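Local coordinates for protein salt-tolerant glutaminase (Micrococcus luteus, PDB 3IH8) that probably hydrolyses L-glutamine to L-glutamate and ammonium, working as a salt-tolerant enzyme that carries a STAS region behind its glutaminase domain, at residues A316-E321 / H330-I335; G267-R272 / F302-M307; P4-L9 / R49-G54. One frame throughout, in Å; residues are numbered along the deposited sequence.

Contact 1 (A316-E321 / H330-I335)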
ATOM      1  N   ALA A 316      11.008 -11.877 -11.606  1.00 31.93           N
ATOM      2  CA  ALA A 316      11.717 -10.977 -12.514  1.00 35.34           C
ATOM      3  C   ALA A 316      12.679 -11.809 -13.361  1.00 36.48           C
ATOM      4  O   ALA A 316      13.020 -11.444 -14.485  1.00 35.29           O
ATOM      5  CB  ALA A 316      12.491  -9.935 -11.723  1.00 34.90           C
ATOM      6  N   VAL A 317      13.110 -12.931 -12.799  1.00 37.74           N
ATOM      7  CA  VAL A 317      14.017 -13.840 -13.479  1.00 38.44           C
ATOM      8  C   VAL A 317      13.183 -14.918 -14.144  1.00 38.91           C
ATOM      9  O   VAL A 317      12.761 -15.867 -13.495  1.00 36.72           O
ATOM     10  CB  VAL A 317      15.007 -14.483 -12.475  1.00 37.93           C
ATOM     11  CG1 VAL A 317      15.860 -15.543 -13.168  1.00 37.83           C
ATOM     12  CG2 VAL A 317      15.902 -13.398 -11.876  1.00 36.38           C
ATOM     13  N   ARG A 318      12.937 -14.745 -15.441  1.00 45.10           N
ATOM     14  CA  ARG A 318      12.142 -15.685 -16.235  1.00 48.96           C
ATOM     15  C   ARG A 318      12.729 -17.106 -16.183  1.00 51.29           C
ATOM     16  O   ARG A 318      11.993 -18.085 -16.035  1.00 51.23           O
ATOM     17  CB  ARG A 318      12.057 -15.185 -17.686  1.00 50.02           C
ATOM     18  CG  ARG A 318      10.975 -15.852 -18.527  1.00 50.37           C
ATOM     19  CD  ARG A 318      10.956 -15.293 -19.942  1.00 51.62           C
ATOM     20  NE  ARG A 318      10.015 -16.013 -20.800  1.00 53.68           N
ATOM     21  CZ  ARG A 318       8.706 -15.777 -20.865  1.00 53.47           C
ATOM     22  NH1 ARG A 318       8.155 -14.824 -20.125  1.00 50.07           N
ATOM     23  NH2 ARG A 318       7.943 -16.509 -21.665  1.00 54.11           N
ATOM     24  N   PHE A 319      14.050 -17.214 -16.307  1.00 53.40           N
ATOM     25  CA  PHE A 319      14.732 -18.506 -16.241  1.00 57.19           C
ATOM     26  C   PHE A 319      16.238 -18.351 -16.372  1.00 59.30           C
ATOM     27  O   PHE A 319      16.732 -17.310 -16.811  1.00 57.05           O
ATOM     28  CB  PHE A 319      14.239 -19.464 -17.334  1.00 59.92           C
ATOM     29  CG  PHE A 319      14.554 -19.012 -18.733  1.00 60.60           C
ATOM     30  CD1 PHE A 319      13.773 -18.046 -19.357  1.00 61.69           C
ATOM     31  CD2 PHE A 319      15.636 -19.550 -19.422  1.00 60.07           C
ATOM     32  CE1 PHE A 319      14.063 -17.621 -20.647  1.00 63.61           C
ATOM     33  CE2 PHE A 319      15.937 -19.131 -20.713  1.00 61.14           C
ATOM     34  CZ  PHE A 319      15.148 -18.165 -21.330  1.00 63.38           C
ATOM     35  N   VAL A 320      16.961 -19.399 -15.985  1.00 64.30           N
ATOM     36  CA  VAL A 320      18.416 -19.406 -16.060  1.00 67.17           C
ATOM     37  C   VAL A 320      18.881 -20.723 -16.669  1.00 71.31           C
ATOM     38  O   VAL A 320      18.532 -21.799 -16.180  1.00 67.94           O
ATOM     39  CB  VAL A 320      19.054 -19.253 -14.667  1.00 65.15           C
ATOM     40  CG1 VAL A 320      20.546 -19.036 -14.810  1.00 67.00           C
ATOM     41  CG2 VAL A 320      18.423 -18.089 -13.928  1.00 61.35           C
ATOM     42  N   GLU A 321      19.664 -20.623 -17.740  1.00 78.30           N
ATOM     43  CA  GLU A 321      20.179 -21.795 -18.442  1.00 84.69           C
ATOM     44  C   GLU A 321      21.703 -21.825 -18.530  1.00 86.83           C
ATOM     45  O   GLU A 321      22.346 -20.802 -18.776  1.00 84.71           O
ATOM     46  CB  GLU A 321      19.609 -21.848 -19.861  1.00 89.72           C
ATOM     47  CG  GLU A 321      18.115 -22.094 -19.937  1.00 96.45           C
ATOM     48  CD  GLU A 321      17.784 -23.438 -20.561  1.00102.62           C
ATOM     49  OE1 GLU A 321      18.242 -23.698 -21.696  1.00104.32           O
ATOM     50  OE2 GLU A 321      17.065 -24.232 -19.919  1.00104.94           O
ATOM     51  N   HIS A 330      17.406 -14.612 -18.347  1.00 46.09           N
ATOM     52  CA  HIS A 330      16.364 -13.781 -18.927  1.00 47.70           C
ATOM     53  C   HIS A 330      15.505 -13.120 -17.856  1.00 45.94           C
ATOM     54  O   HIS A 330      15.124 -13.748 -16.865  1.00 45.58           O
ATOM     55  CB  HIS A 330      15.481 -14.615 -19.859  1.00 52.38           C
ATOM     56  CG  HIS A 330      16.142 -14.971 -21.154  1.00 59.69           C
ATOM     57  ND1 HIS A 330      17.282 -15.741 -21.222  1.00 63.29           N
ATOM     58  CD2 HIS A 330      15.823 -14.656 -22.432  1.00 61.14           C
ATOM     59  CE1 HIS A 330      17.638 -15.886 -22.485  1.00 62.85           C
ATOM     60  NE2 HIS A 330      16.770 -15.237 -23.240  1.00 61.24           N
ATOM     61  N   LEU A 331      15.207 -11.842 -18.070  1.00 44.11           N
ATOM     62  CA  LEU A 331      14.400 -11.067 -17.137  1.00 43.60           C
ATOM     63  C   LEU A 331      13.047 -10.747 -17.757  1.00 43.88           C
ATOM     64  O   LEU A 331      12.857 -10.915 -18.963  1.00 45.79           O
ATOM     65  CB  LEU A 331      15.123  -9.767 -16.770  1.00 41.15           C
ATOM     66  CG  LEU A 331      16.589  -9.897 -16.353  1.00 36.46           C
ATOM     67  CD1 LEU A 331      17.084  -8.565 -15.832  1.00 33.32           C
ATOM     68  CD2 LEU A 331      16.731 -10.969 -15.288  1.00 35.76           C
ATOM     69  N   GLN A 332      12.111 -10.277 -16.938  1.00 41.38           N
ATOM     70  CA  GLN A 332      10.782  -9.948 -17.441  1.00 39.03           C
ATOM     71  C   GLN A 332       9.989  -9.112 -16.439  1.00 39.72           C
ATOM     72  O   GLN A 332      10.393  -8.968 -15.284  1.00 40.25           O
ATOM     73  CB  GLN A 332      10.017 -11.235 -17.736  1.00 32.84           C
ATOM     74  CG  GLN A 332       9.563 -11.965 -16.486  1.00 31.36           C
ATOM     75  CD  GLN A 332       8.981 -13.314 -16.795  1.00 34.59           C
ATOM     76  OE1 GLN A 332       8.545 -13.560 -17.912  1.00 36.87           O
ATOM     77  NE2 GLN A 332       8.957 -14.200 -15.802  1.00 35.84           N
ATOM     78  N   GLY A 333       8.862  -8.569 -16.895  1.00 38.32           N
ATOM     79  CA  GLY A 333       8.001  -7.773 -16.036  1.00 36.03           C
ATOM     80  C   GLY A 333       8.405  -6.327 -15.825  1.00 32.11           C
ATOM     81  O   GLY A 333       9.227  -5.777 -16.561  1.00 30.99           O
ATOM     82  N   VAL A 334       7.798  -5.709 -14.814  1.00 30.23           N
ATOM     83  CA  VAL A 334       8.073  -4.324 -14.451  1.00 29.62           C
ATOM     84  C   VAL A 334       9.120  -4.362 -13.344  1.00 30.61           C
ATOM     85  O   VAL A 334       8.808  -4.683 -12.196  1.00 28.52           O
ATOM     86  CB  VAL A 334       6.793  -3.622 -13.950  1.00 27.03           C
ATOM     87  CG1 VAL A 334       7.132  -2.245 -13.371  1.00 22.76           C
ATOM     88  CG2 VAL A 334       5.800  -3.493 -15.101  1.00 27.82           C
ATOM     89  N   ILE A 335      10.360  -4.040 -13.703  1.00 33.11           N
ATOM     90  CA  ILE A 335      11.466  -4.088 -12.756  1.00 36.07           C
ATOM     91  C   ILE A 335      11.764  -2.813 -11.978  1.00 35.29           C
ATOM     92  O   ILE A 335      12.119  -1.779 -12.545  1.00 33.71           O
ATOM     93  CB  ILE A 335      12.786  -4.532 -13.455  1.00 40.28           C
ATOM     94  CG1 ILE A 335      12.583  -5.875 -14.169  1.00 44.49           C
ATOM     95  CG2 ILE A 335      13.915  -4.654 -12.427  1.00 35.57           C
ATOM     96  CD1 ILE A 335      12.161  -6.999 -13.255  1.00 47.41           C
TER
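R318 and Q332 meet where an antiparallel hairpin is interrupted by a beta bulge. R318 NH1 gives a short hydrogen bond to Q332 OE1 (2.6 Å), with the oxygen 17° out of the guanidinium plane. The two side chains cross nearly at a right angle and their flat ends stand 83° apart. Keeping CG anti to the backbone N (chi1 -165°) and an extended chain, R318 can run past the amide and graze it with CG on the way. The amide has further partners: Q332 NE2 donates to T315 O, and Q332 OE1 also receives Q332 NE2 of the second subunit.

The backbone shows how a bulge is accommodated. Q332 N binds A316 O at 2.9 Å, V317 faces L331 as a non-hydrogen-bonded pair, and then the register slips by one, so that R318 and F319 are both served by H330. H330 N reaches F319 O at 3.2 Å and nearly straight, whereas the bond from R318 N to H330 O is weak.

On one face of the hairpin F319 and H330 form an offset stack, centroids 4.3 Å apart; F319 CZ lies 3.2 Å from H330 ND1, toward the rim of the imidazole. Farther along, A316 CB packs tightly on I335 CD1 (3.3 Å), beyond the corner at G333.

The opposite face, bearing V317 and L331, lies against V343 of helix 337-348, while strand 326-332 continues the STAS sheet by pairing parallel with strand 406-417.

Contact 2 (G267-R272 / F302-M307)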
ATOM      1  N   GLY A 267     -11.677   5.419  -6.881  1.00 19.27           N
ATOM      2  CA  GLY A 267     -10.803   4.483  -6.203  1.00 18.81           C
ATOM      3  C   GLY A 267      -9.540   4.291  -7.020  1.00 21.99           C
ATOM      4  O   GLY A 267      -9.591   4.324  -8.256  1.00 20.64           O
ATOM      5  N   ALA A 268      -8.405   4.103  -6.343  1.00 19.36           N
ATOM      6  CA  ALA A 268      -7.125   3.902  -7.031  1.00 19.36           C
ATOM      7  C   ALA A 268      -6.229   2.996  -6.204  1.00 19.99           C
ATOM      8  O   ALA A 268      -5.701   3.415  -5.185  1.00 22.64           O
ATOM      9  CB  ALA A 268      -6.423   5.251  -7.276  1.00 17.67           C
ATOM     10  N   LEU A 269      -6.063   1.756  -6.647  1.00 23.88           N
ATOM     11  CA  LEU A 269      -5.221   0.785  -5.945  1.00 26.12           C
ATOM     12  C   LEU A 269      -3.959   0.573  -6.772  1.00 26.63           C
ATOM     13  O   LEU A 269      -4.002  -0.027  -7.839  1.00 28.82           O
ATOM     14  CB  LEU A 269      -5.968  -0.543  -5.786  1.00 25.43           C
ATOM     15  CG  LEU A 269      -5.253  -1.691  -5.062  1.00 25.61           C
ATOM     16  CD1 LEU A 269      -5.039  -1.360  -3.587  1.00 19.37           C
ATOM     17  CD2 LEU A 269      -6.105  -2.937  -5.185  1.00 27.69           C
ATOM     18  N   PRO A 270      -2.813   1.066  -6.287  1.00 27.85           N
ATOM     19  CA  PRO A 270      -1.556   0.913  -7.020  1.00 28.37           C
ATOM     20  C   PRO A 270      -1.298  -0.481  -7.574  1.00 29.52           C
ATOM     21  O   PRO A 270      -1.437  -1.492  -6.870  1.00 27.07           O
ATOM     22  CB  PRO A 270      -0.514   1.340  -5.998  1.00 28.28           C
ATOM     23  CG  PRO A 270      -1.233   2.422  -5.258  1.00 27.46           C
ATOM     24  CD  PRO A 270      -2.584   1.780  -5.017  1.00 27.49           C
ATOM     25  N   GLY A 271      -0.929  -0.516  -8.850  1.00 27.84           N
ATOM     26  CA  GLY A 271      -0.625  -1.770  -9.515  1.00 24.51           C
ATOM     27  C   GLY A 271      -1.788  -2.662  -9.898  1.00 26.54           C
ATOM     28  O   GLY A 271      -1.576  -3.636 -10.611  1.00 29.76           O
ATOM     29  N   ARG A 272      -3.008  -2.363  -9.451  1.00 25.61           N
ATOM     30  CA  ARG A 272      -4.129  -3.229  -9.803  1.00 25.81           C
ATOM     31  C   ARG A 272      -5.305  -2.654 -10.556  1.00 28.35           C
ATOM     32  O   ARG A 272      -5.604  -3.106 -11.660  1.00 30.59           O
ATOM     33  CB  ARG A 272      -4.689  -3.942  -8.573  1.00 29.56           C
ATOM     34  CG  ARG A 272      -3.781  -5.000  -7.991  1.00 35.41           C
ATOM     35  CD  ARG A 272      -2.724  -4.368  -7.106  1.00 37.24           C
ATOM     36  NE  ARG A 272      -2.401  -5.247  -5.992  1.00 40.13           N
ATOM     37  CZ  ARG A 272      -3.278  -5.673  -5.092  1.00 44.76           C
ATOM     38  NH1 ARG A 272      -4.545  -5.305  -5.146  1.00 52.30           N
ATOM     39  NH2 ARG A 272      -2.892  -6.503  -4.147  1.00 50.69           N
ATOM     40  N   PHE A 302     -12.836  -9.782  -4.035  1.00 35.53           N
ATOM     41  CA  PHE A 302     -11.670  -9.988  -4.889  1.00 33.02           C
ATOM     42  C   PHE A 302     -10.397 -10.051  -4.067  1.00 33.54           C
ATOM     43  O   PHE A 302      -9.302 -10.222  -4.614  1.00 33.06           O
ATOM     44  CB  PHE A 302     -11.566  -8.859  -5.916  1.00 29.77           C
ATOM     45  CG  PHE A 302     -12.542  -8.982  -7.053  1.00 32.44           C
ATOM     46  CD1 PHE A 302     -13.102  -7.847  -7.632  1.00 32.30           C
ATOM     47  CD2 PHE A 302     -12.892 -10.230  -7.560  1.00 31.63           C
ATOM     48  CE1 PHE A 302     -13.996  -7.958  -8.696  1.00 30.03           C
ATOM     49  CE2 PHE A 302     -13.785 -10.346  -8.624  1.00 29.56           C
ATOM     50  CZ  PHE A 302     -14.334  -9.203  -9.190  1.00 28.47           C
ATOM     51  N   ARG A 303     -10.550  -9.914  -2.754  1.00 35.90           N
ATOM     52  CA  ARG A 303      -9.411  -9.920  -1.840  1.00 39.86           C
ATOM     53  C   ARG A 303      -8.366  -8.939  -2.340  1.00 39.02           C
ATOM     54  O   ARG A 303      -7.195  -9.268  -2.494  1.00 42.58           O
ATOM     55  CB  ARG A 303      -8.812 -11.324  -1.732  1.00 45.72           C
ATOM     56  CG  ARG A 303      -9.751 -12.326  -1.092  1.00 52.31           C
ATOM     57  CD  ARG A 303      -9.979 -12.006   0.371  1.00 59.51           C
ATOM     58  NE  ARG A 303     -11.362 -12.241   0.768  1.00 65.77           N
ATOM     59  CZ  ARG A 303     -11.775 -12.308   2.029  1.00 69.94           C
ATOM     60  NH1 ARG A 303     -13.056 -12.520   2.299  1.00 72.51           N
ATOM     61  NH2 ARG A 303     -10.907 -12.179   3.021  1.00 69.99           N
ATOM     62  N   LEU A 304      -8.825  -7.731  -2.621  1.00 37.09           N
ATOM     63  CA  LEU A 304      -7.964  -6.661  -3.093  1.00 35.60           C
ATOM     64  C   LEU A 304      -7.712  -5.771  -1.896  1.00 37.37           C
ATOM     65  O   LEU A 304      -8.643  -5.418  -1.161  1.00 39.50           O
ATOM     66  CB  LEU A 304      -8.658  -5.860  -4.200  1.00 31.27           C
ATOM     67  CG  LEU A 304      -8.678  -6.526  -5.575  1.00 30.04           C
ATOM     68  CD1 LEU A 304      -9.489  -5.704  -6.556  1.00 26.76           C
ATOM     69  CD2 LEU A 304      -7.242  -6.673  -6.069  1.00 29.59           C
ATOM     70  N   HIS A 305      -6.455  -5.406  -1.692  1.00 33.26           N
ATOM     71  CA  HIS A 305      -6.128  -4.569  -0.557  1.00 27.73           C
ATOM     72  C   HIS A 305      -4.731  -3.997  -0.728  1.00 26.14           C
ATOM     73  O   HIS A 305      -3.829  -4.670  -1.224  1.00 26.80           O
ATOM     74  CB  HIS A 305      -6.225  -5.401   0.729  1.00 20.53           C
ATOM     75  CG  HIS A 305      -6.302  -4.580   1.976  1.00 11.39           C
ATOM     76  ND1 HIS A 305      -5.256  -3.796   2.418  1.00 12.11           N
ATOM     77  CD2 HIS A 305      -7.305  -4.408   2.867  1.00 13.36           C
ATOM     78  CE1 HIS A 305      -5.612  -3.178   3.529  1.00 14.94           C
ATOM     79  NE2 HIS A 305      -6.852  -3.531   3.824  1.00 19.11           N
ATOM     80  N   LEU A 306      -4.567  -2.745  -0.321  1.00 25.16           N
ATOM     81  CA  LEU A 306      -3.285  -2.062  -0.416  1.00 26.75           C
ATOM     82  C   LEU A 306      -2.161  -2.850   0.268  1.00 27.18           C
ATOM     83  O   LEU A 306      -1.007  -2.737  -0.115  1.00 27.96           O
ATOM     84  CB  LEU A 306      -3.401  -0.669   0.215  1.00 28.14           C
ATOM     85  CG  LEU A 306      -2.216   0.293   0.136  1.00 32.09           C
ATOM     86  CD1 LEU A 306      -1.853   0.601  -1.325  1.00 29.51           C
ATOM     87  CD2 LEU A 306      -2.588   1.567   0.880  1.00 34.13           C
ATOM     88  N   MET A 307      -2.495  -3.656   1.271  1.00 26.36           N
ATOM     89  CA  MET A 307      -1.470  -4.423   1.969  1.00 27.15           C
ATOM     90  C   MET A 307      -1.136  -5.773   1.334  1.00 33.07           C
ATOM     91  O   MET A 307      -0.441  -6.581   1.937  1.00 36.76           O
ATOM     92  CB  MET A 307      -1.870  -4.642   3.428  1.00 23.29           C
ATOM     93  CG  MET A 307      -2.076  -3.362   4.230  1.00 26.45           C
ATOM     94  SD  MET A 307      -0.703  -2.187   4.060  1.00 33.83           S
ATOM     95  CE  MET A 307      -1.528  -0.661   4.365  1.00 30.48           C
TER
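L269 is the bump in this interface, and the chain at L304-L306 supplies the hollow. L269 turns its CG opposite its own N (chi1 180°), so that both methyls reach the loop: CD1 settles on the backbone between H305 and L306, 3.6 Å from L306 N, while CD2 leans on L304 CB at 4.0 Å. Next to it P270 CD meets L306 CD1 at 3.9 Å, a smaller bump beside the leucine; V234 and T238 of helix 227-240 lie close to this pair.

R272 bends back over the same loop, its side chain sliding past L304 in the opposite direction. Its main polar partner is D308, in a salt bridge through NH2, and D308 OD1 also takes H305 N, so one carboxylate joins arginine and loop. The side chain of H305 leaves the backbone away from L269-R272. ND1 accepts M307 N in the ring plane (3.0 Å, 170°) and NE2 is hydrogen-bonded to A251 O, which fixes the ring's rotation and is consistent with a neutral imidazole protonated at NE2.

As a whole this is a sheet-to-loop junction of the beta-lactamase-like glutaminase fold, where the end of strand 264-269 meets the chain leaving helix 289-302.

Contact 3 (P4-L9 / R49-G54)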
ATOM      1  N   PRO A   4     -15.561 -12.760 -17.150  1.00 33.26           N
ATOM      2  CA  PRO A   4     -16.371 -12.840 -15.929  1.00 34.45           C
ATOM      3  C   PRO A   4     -16.478 -11.601 -15.024  1.00 31.67           C
ATOM      4  O   PRO A   4     -17.484 -11.438 -14.333  1.00 30.88           O
ATOM      5  CB  PRO A   4     -15.777 -14.055 -15.197  1.00 34.54           C
ATOM      6  CG  PRO A   4     -14.396 -14.130 -15.695  1.00 32.38           C
ATOM      7  CD  PRO A   4     -14.514 -13.796 -17.153  1.00 30.72           C
ATOM      8  N   ILE A   5     -15.474 -10.724 -15.030  1.00 28.49           N
ATOM      9  CA  ILE A   5     -15.528  -9.541 -14.161  1.00 26.43           C
ATOM     10  C   ILE A   5     -16.758  -8.662 -14.392  1.00 25.14           C
ATOM     11  O   ILE A   5     -17.417  -8.262 -13.431  1.00 25.62           O
ATOM     12  CB  ILE A   5     -14.268  -8.663 -14.295  1.00 26.43           C
ATOM     13  CG1 ILE A   5     -13.037  -9.452 -13.852  1.00 33.80           C
ATOM     14  CG2 ILE A   5     -14.414  -7.425 -13.430  1.00 23.51           C
ATOM     15  CD1 ILE A   5     -13.108  -9.956 -12.425  1.00 35.46           C
ATOM     16  N   PRO A   6     -17.074  -8.332 -15.659  1.00 24.43           N
ATOM     17  CA  PRO A   6     -18.252  -7.496 -15.936  1.00 27.89           C
ATOM     18  C   PRO A   6     -19.507  -8.170 -15.363  1.00 30.94           C
ATOM     19  O   PRO A   6     -20.476  -7.501 -14.958  1.00 30.01           O
ATOM     20  CB  PRO A   6     -18.285  -7.431 -17.465  1.00 24.10           C
ATOM     21  CG  PRO A   6     -16.824  -7.575 -17.839  1.00 23.61           C
ATOM     22  CD  PRO A   6     -16.352  -8.661 -16.901  1.00 22.91           C
ATOM     23  N   ASP A   7     -19.471  -9.502 -15.339  1.00 29.06           N
ATOM     24  CA  ASP A   7     -20.570 -10.286 -14.806  1.00 32.20           C
ATOM     25  C   ASP A   7     -20.605 -10.141 -13.290  1.00 33.23           C
ATOM     26  O   ASP A   7     -21.678 -10.010 -12.695  1.00 35.42           O
ATOM     27  CB  ASP A   7     -20.432 -11.768 -15.203  1.00 32.38           C
ATOM     28  CG  ASP A   7     -20.744 -12.009 -16.672  1.00 38.95           C
ATOM     29  OD1 ASP A   7     -21.600 -11.282 -17.221  1.00 45.07           O
ATOM     30  OD2 ASP A   7     -20.153 -12.925 -17.280  1.00 42.45           O
ATOM     31  N   TYR A   8     -19.436 -10.175 -12.658  1.00 34.00           N
ATOM     32  CA  TYR A   8     -19.384 -10.014 -11.213  1.00 35.90           C
ATOM     33  C   TYR A   8     -19.981  -8.647 -10.870  1.00 37.90           C
ATOM     34  O   TYR A   8     -20.734  -8.507  -9.910  1.00 42.10           O
ATOM     35  CB  TYR A   8     -17.950 -10.059 -10.700  1.00 38.08           C
ATOM     36  CG  TYR A   8     -17.861  -9.626  -9.252  1.00 48.14           C
ATOM     37  CD1 TYR A   8     -17.991 -10.550  -8.212  1.00 52.74           C
ATOM     38  CD2 TYR A   8     -17.709  -8.276  -8.919  1.00 49.36           C
ATOM     39  CE1 TYR A   8     -17.973 -10.138  -6.876  1.00 55.38           C
ATOM     40  CE2 TYR A   8     -17.693  -7.855  -7.594  1.00 50.50           C
ATOM     41  CZ  TYR A   8     -17.824  -8.787  -6.577  1.00 55.21           C
ATOM     42  OH  TYR A   8     -17.806  -8.361  -5.265  1.00 57.20           O
ATOM     43  N   LEU A   9     -19.632  -7.646 -11.670  1.00 34.38           N
ATOM     44  CA  LEU A   9     -20.104  -6.285 -11.466  1.00 34.02           C
ATOM     45  C   LEU A   9     -21.614  -6.161 -11.587  1.00 36.95           C
ATOM     46  O   LEU A   9     -22.250  -5.421 -10.824  1.00 35.88           O
ATOM     47  CB  LEU A   9     -19.410  -5.344 -12.455  1.00 30.63           C
ATOM     48  CG  LEU A   9     -17.902  -5.201 -12.211  1.00 28.76           C
ATOM     49  CD1 LEU A   9     -17.281  -4.185 -13.178  1.00 27.62           C
ATOM     50  CD2 LEU A   9     -17.684  -4.746 -10.774  1.00 28.61           C
ATOM     51  N   ARG A  49      -8.112  -2.488 -19.890  1.00 39.90           N
ATOM     52  CA  ARG A  49      -9.444  -3.068 -19.985  1.00 42.34           C
ATOM     53  C   ARG A  49     -10.371  -2.242 -19.103  1.00 43.56           C
ATOM     54  O   ARG A  49      -9.941  -1.687 -18.088  1.00 41.46           O
ATOM     55  CB  ARG A  49      -9.438  -4.527 -19.509  1.00 42.97           C
ATOM     56  CG  ARG A  49      -8.368  -5.395 -20.161  1.00 47.09           C
ATOM     57  CD  ARG A  49      -8.687  -5.729 -21.599  1.00 53.11           C
ATOM     58  NE  ARG A  49      -7.520  -6.284 -22.287  1.00 62.25           N
ATOM     59  CZ  ARG A  49      -7.575  -6.979 -23.420  1.00 64.13           C
ATOM     60  NH1 ARG A  49      -8.745  -7.213 -24.000  1.00 64.66           N
ATOM     61  NH2 ARG A  49      -6.464  -7.441 -23.978  1.00 62.57           N
ATOM     62  N   LEU A  50     -11.639  -2.157 -19.495  1.00 44.37           N
ATOM     63  CA  LEU A  50     -12.628  -1.404 -18.737  1.00 38.99           C
ATOM     64  C   LEU A  50     -13.904  -2.217 -18.556  1.00 36.34           C
ATOM     65  O   LEU A  50     -14.698  -2.355 -19.481  1.00 33.93           O
ATOM     66  CB  LEU A  50     -12.953  -0.105 -19.458  1.00 38.70           C
ATOM     67  CG  LEU A  50     -13.940   0.843 -18.783  1.00 42.94           C
ATOM     68  CD1 LEU A  50     -13.323   1.418 -17.527  1.00 40.52           C
ATOM     69  CD2 LEU A  50     -14.301   1.964 -19.755  1.00 47.43           C
ATOM     70  N   HIS A  51     -14.085  -2.754 -17.354  1.00 35.43           N
ATOM     71  CA  HIS A  51     -15.256  -3.553 -17.017  1.00 34.96           C
ATOM     72  C   HIS A  51     -16.274  -2.652 -16.320  1.00 35.14           C
ATOM     73  O   HIS A  51     -15.898  -1.756 -15.560  1.00 35.55           O
ATOM     74  CB  HIS A  51     -14.861  -4.684 -16.059  1.00 36.77           C
ATOM     75  CG  HIS A  51     -13.665  -5.473 -16.498  1.00 36.36           C
ATOM     76  ND1 HIS A  51     -13.614  -6.143 -17.701  1.00 41.83           N
ATOM     77  CD2 HIS A  51     -12.492  -5.734 -15.875  1.00 32.73           C
ATOM     78  CE1 HIS A  51     -12.462  -6.785 -17.798  1.00 38.16           C
ATOM     79  NE2 HIS A  51     -11.766  -6.554 -16.703  1.00 35.70           N
ATOM     80  N   CYS A  52     -17.557  -2.881 -16.562  1.00 35.02           N
ATOM     81  CA  CYS A  52     -18.572  -2.066 -15.909  1.00 36.80           C
ATOM     82  C   CYS A  52     -19.968  -2.663 -15.934  1.00 36.69           C
ATOM     83  O   CYS A  52     -20.197  -3.716 -16.528  1.00 39.30           O
ATOM     84  CB  CYS A  52     -18.596  -0.665 -16.515  1.00 42.10           C
ATOM     85  SG  CYS A  52     -18.641  -0.629 -18.289  1.00 52.50           S
ATOM     86  N   ALA A  53     -20.894  -1.981 -15.267  1.00 32.27           N
ATOM     87  CA  ALA A  53     -22.280  -2.420 -15.173  1.00 31.73           C
ATOM     88  C   ALA A  53     -23.157  -1.291 -14.628  1.00 29.85           C
ATOM     89  O   ALA A  53     -22.652  -0.317 -14.068  1.00 30.13           O
ATOM     90  CB  ALA A  53     -22.379  -3.640 -14.258  1.00 30.85           C
ATOM     91  N   GLY A  54     -24.467  -1.430 -14.794  1.00 24.36           N
ATOM     92  CA  GLY A  54     -25.381  -0.423 -14.307  1.00 24.38           C
ATOM     93  C   GLY A  54     -25.142   0.921 -14.963  1.00 30.10           C
ATOM     94  O   GLY A  54     -24.582   0.997 -16.052  1.00 28.46           O
TER
HETATM   95  O   HOH W   1     -21.783  -6.100 -16.964  1.00 48.05           O
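The N-terminal helix 4-17 lies along an edge strand, 50-54, of the five-stranded glutaminase sheet, with I5, P6 and L9 of the helix set against H51 and A53. Helix and strand run in nearly the same direction, 28° apart, with their axes 6.8 Å from each other at closest approach.

H51 touches all three helix residues, I5, P6 and L9. I5 CB sits over one face of the imidazole in a CH-pi contact, 3.9 Å from the ring centroid and 17° off its normal, while I5 CG2 bears on H51 CD2 (3.5 Å). From another direction, P6 CG comes obliquely to H51 ND1 at 3.5 Å, so I5 and P6, neighbours on the first turn, both bear on the imidazole. With CG anti to the carbonyl carbon (chi1 -49°), the histidine ring swings to the start of the helix, leaving its CB for L9 CD1.

Such helix-on-sheet packing belongs to the beta-lactamase-like fold: I5 and L9 also touch L43 of strand 40-44, and L298 and F302 of helix 289-302 lie alongside, whereas L50 and C52 contact helix 201-212.

Farther along the strand, L9 CD1 rests on the backbone at C52 N (3.6 Å), and L9 CB meets A53 CB at 3.9 Å. One water bridges the two backbones, donating to P6 O at 2.8 Å and to C52 O at 2.9 Å.

Contacts 2 and 3 belong to one body and contact 1 to another. The centres of contacts 2 and 3 are about 16 Å apart and both reach the five-stranded glutaminase sheet; F302 joins them, its CZ lying 3.5 Å from Y8 CD2. Contact 1, in the STAS part, touches neither: its centre is about 24 Å from that of contact 2, with nearest atoms about 9 Å apart, and about 32 Å from that of contact 3. None of the three lies at the glutamate site that includes S64, N114, E160 and Y191. What they share is the second subunit, whose F337, for example, meets both F302 and I5.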